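Local atomic coordinates of carboxylesterase SOBER1 (Arabidopsis thaliana, PDB entry 6AVV), a protein that hydrolyses carboxylic esters with a preference for short acyl chains, shows phospholipase A2 activity, and dampens the hypersensitive response to the bacterial effector AvrBsT. Residues A[113-118]-A[134-139]. Numbering follows the deposited sequence.
Sequences LTLASV and WVPFTS
The methyl of Ala-116 meets the ring of Phe-137 obliquely, its CB lying 3.3 Å from CE2, a tight approach for two carbons. The same ring atoms also meet the helix backbone: CE2 lies 3.5 Å and CZ 3.7 Å from CA of Ala-116, and a residue with no more than a methyl group suits a place where an aromatic ring comes this close. Phe-137, a broad, flat apolar group able to span from loop to helix, reaches in with CG twisted only 30° in chi1 from eclipsing the backbone N, well off a staggered position. The same methyl also touches Pro-136, whose ring carbon CG stands 4.0 Å from CB of Ala-116. That CG lies over one face of the Phe-137 ring, 4.3 Å above its plane and displaced toward the rim; the compact, apolar proline ring can thus touch methyl and aromatic ring at once.

The preceding residue, Leu-115, reaches the loop with one branch: its CD1 comes to 4.2 Å from both CA and CB of Val-135 and equally near CD of Pro-136. Leu-115 and Val-135 run side by side, pointing the same way, in ordinary van der Waals contact, which the long, flexible leucine makes with a methyl. No hydrogen bond joins 113-118 to 134-139; the contact is wholly apolar.

The hydroxyl of Ser-117 is satisfied within the helix: its OG and N both donate to the carbonyl O of Leu-113, from opposite faces of its plane. Around the loop, Val-78 of helix 75-94 also packs on Pro-136, while Phe-176 of helix 173-179 touches Val-135. In this alpha/beta hydrolase fold, the arrangement packs the loop following strand 127-131 against the helix that follows the nucleophile elbow, which carries Ser-108, the probable catalytic serine.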
ATOM      1  N   LEU A 113       1.060   0.167  -4.769  1.00 10.23           N
ATOM      2  CA  LEU A 113       1.731   1.462  -4.707  1.00 12.98           C
ATOM      3  C   LEU A 113       2.297   1.716  -3.314  1.00 12.39           C
ATOM      4  O   LEU A 113       3.381   2.296  -3.171  1.00 11.95           O
ATOM      5  CB  LEU A 113       0.739   2.565  -5.088  1.00 12.80           C
ATOM      6  CG  LEU A 113       1.152   3.765  -5.950  1.00 34.91           C
ATOM      7  CD1 LEU A 113       0.287   5.018  -5.668  1.00 13.99           C
ATOM      8  CD2 LEU A 113       2.649   4.065  -5.875  1.00 12.09           C
ATOM      9  N   THR A 114       1.558   1.314  -2.282  1.00 11.25           N
ATOM     10  CA  THR A 114       2.047   1.424  -0.914  1.00 10.31           C
ATOM     11  C   THR A 114       3.381   0.728  -0.780  1.00 11.67           C
ATOM     12  O   THR A 114       4.343   1.299  -0.258  1.00 13.06           O
ATOM     13  CB  THR A 114       1.038   0.818   0.062  1.00 12.32           C
ATOM     14  OG1 THR A 114      -0.083   1.695   0.196  1.00 13.03           O
ATOM     15  CG2 THR A 114       1.668   0.661   1.434  1.00 14.08           C
ATOM     16  N   LEU A 115       3.445  -0.522  -1.238  1.00 12.11           N
ATOM     17  CA  LEU A 115       4.680  -1.294  -1.149  1.00 13.57           C
ATOM     18  C   LEU A 115       5.823  -0.562  -1.840  1.00 14.24           C
ATOM     19  O   LEU A 115       6.897  -0.356  -1.256  1.00 14.22           O
ATOM     20  CB  LEU A 115       4.435  -2.660  -1.784  1.00 12.27           C
ATOM     21  CG  LEU A 115       5.035  -3.981  -1.319  1.00 29.79           C
ATOM     22  CD1 LEU A 115       5.811  -4.620  -2.464  1.00 17.62           C
ATOM     23  CD2 LEU A 115       5.822  -3.868  -0.036  1.00 17.11           C
ATOM     24  N   ALA A 116       5.605  -0.155  -3.090  1.00 11.30           N
ATOM     25  CA  ALA A 116       6.656   0.515  -3.850  1.00 13.72           C
ATOM     26  C   ALA A 116       7.079   1.812  -3.180  1.00 15.07           C
ATOM     27  O   ALA A 116       8.270   2.129  -3.119  1.00 15.08           O
ATOM     28  CB  ALA A 116       6.174   0.787  -5.275  1.00 15.71           C
ATOM     29  N   SER A 117       6.112   2.581  -2.680  1.00 12.76           N
ATOM     30  CA  SER A 117       6.419   3.882  -2.104  1.00 12.05           C
ATOM     31  C   SER A 117       7.233   3.752  -0.832  1.00 11.38           C
ATOM     32  O   SER A 117       8.180   4.520  -0.614  1.00 14.49           O
ATOM     33  CB  SER A 117       5.123   4.625  -1.825  1.00 10.57           C
ATOM     34  OG  SER A 117       4.479   4.920  -3.051  1.00 13.38           O
ATOM     35  N   VAL A 118       6.877   2.798   0.023  1.00 11.61           N
ATOM     36  CA  VAL A 118       7.591   2.649   1.287  1.00 10.04           C
ATOM     37  C   VAL A 118       9.017   2.178   1.042  1.00 13.23           C
ATOM     38  O   VAL A 118       9.971   2.700   1.634  1.00 13.52           O
ATOM     39  CB  VAL A 118       6.836   1.685   2.215  1.00 13.55           C
ATOM     40  CG1 VAL A 118       7.735   1.233   3.350  1.00 16.76           C
ATOM     41  CG2 VAL A 118       5.577   2.357   2.741  1.00 18.08           C
ATOM     42  N   TRP A 134      -0.077  -6.408  -4.708  1.00 11.64           N
ATOM     43  CA  TRP A 134       0.866  -7.276  -5.402  1.00 10.61           C
ATOM     44  C   TRP A 134       2.183  -6.531  -5.473  1.00 11.31           C
ATOM     45  O   TRP A 134       2.234  -5.329  -5.220  1.00 13.25           O
ATOM     46  CB  TRP A 134       0.365  -7.659  -6.795  1.00 11.39           C
ATOM     47  CG  TRP A 134       0.139  -6.494  -7.780  1.00 13.40           C
ATOM     48  CD1 TRP A 134       1.040  -5.998  -8.674  1.00 17.33           C
ATOM     49  CD2 TRP A 134      -1.076  -5.751  -7.988  1.00 12.44           C
ATOM     50  NE1 TRP A 134       0.474  -4.985  -9.417  1.00 15.70           N
ATOM     51  CE2 TRP A 134      -0.825  -4.823  -9.024  1.00 11.27           C
ATOM     52  CE3 TRP A 134      -2.346  -5.784  -7.404  1.00 12.98           C
ATOM     53  CZ2 TRP A 134      -1.797  -3.923  -9.480  1.00 14.30           C
ATOM     54  CZ3 TRP A 134      -3.313  -4.901  -7.863  1.00 13.55           C
ATOM     55  CH2 TRP A 134      -3.035  -3.986  -8.901  1.00 13.16           C
ATOM     56  N   VAL A 135       3.265  -7.223  -5.806  1.00 14.79           N
ATOM     57  CA  VAL A 135       4.565  -6.573  -5.918  1.00 16.68           C
ATOM     58  C   VAL A 135       4.680  -6.025  -7.339  1.00 15.47           C
ATOM     59  O   VAL A 135       4.523  -6.796  -8.304  1.00 16.80           O
ATOM     60  CB  VAL A 135       5.738  -7.486  -5.522  1.00 30.04           C
ATOM     61  CG1 VAL A 135       5.284  -8.888  -5.198  1.00 34.67           C
ATOM     62  CG2 VAL A 135       6.920  -7.408  -6.473  1.00 25.21           C
ATOM     63  N   PRO A 136       4.818  -4.691  -7.513  1.00 16.55           N
ATOM     64  CA  PRO A 136       4.652  -4.083  -8.835  1.00 17.19           C
ATOM     65  C   PRO A 136       5.956  -3.825  -9.571  1.00 17.01           C
ATOM     66  O   PRO A 136       5.965  -3.050 -10.538  1.00 19.58           O
ATOM     67  CB  PRO A 136       3.945  -2.767  -8.503  1.00 16.76           C
ATOM     68  CG  PRO A 136       4.571  -2.385  -7.200  1.00 19.00           C
ATOM     69  CD  PRO A 136       4.814  -3.676  -6.446  1.00 16.71           C
ATOM     70  N   PHE A 137       7.045  -4.453  -9.126  1.00 19.15           N
ATOM     71  CA  PHE A 137       8.328  -4.389  -9.818  1.00 21.93           C
ATOM     72  C   PHE A 137       9.039  -5.729  -9.656  1.00 17.92           C
ATOM     73  O   PHE A 137       8.603  -6.595  -8.898  1.00 17.20           O
ATOM     74  CB  PHE A 137       9.226  -3.244  -9.316  1.00 26.60           C
ATOM     75  CG  PHE A 137       9.038  -2.876  -7.862  1.00 17.13           C
ATOM     76  CD1 PHE A 137       9.294  -3.797  -6.858  1.00 22.42           C
ATOM     77  CD2 PHE A 137       8.784  -1.557  -7.504  1.00 23.23           C
ATOM     78  CE1 PHE A 137       9.158  -3.450  -5.525  1.00 24.57           C
ATOM     79  CE2 PHE A 137       8.681  -1.189  -6.174  1.00 24.74           C
ATOM     80  CZ  PHE A 137       8.870  -2.136  -5.178  1.00 20.19           C
ATOM     81  N   THR A 138      10.143  -5.906 -10.386  1.00 23.37           N
ATOM     82  CA  THR A 138      10.919  -7.136 -10.268  1.00 20.67           C
ATOM     83  C   THR A 138      12.040  -6.959  -9.251  1.00 22.69           C
ATOM     84  O   THR A 138      12.267  -5.867  -8.725  1.00 20.48           O
ATOM     85  CB  THR A 138      11.500  -7.561 -11.615  1.00 26.36           C
ATOM     86  OG1 THR A 138      12.492  -6.613 -12.034  1.00 29.82           O
ATOM     87  CG2 THR A 138      10.413  -7.646 -12.661  1.00 27.67           C
ATOM     88  N   SER A 139      12.771  -8.051  -8.997  1.00 21.18           N
ATOM     89  CA  SER A 139      13.838  -8.036  -8.003  1.00 23.81           C
ATOM     90  C   SER A 139      14.977  -7.098  -8.387  1.00 19.87           C
ATOM     91  O   SER A 139      15.792  -6.752  -7.525  1.00 19.38           O
ATOM     92  CB  SER A 139      14.381  -9.456  -7.786  1.00 24.63           C
ATOM     93  OG  SER A 139      14.864 -10.013  -8.995  1.00 33.91           O
TER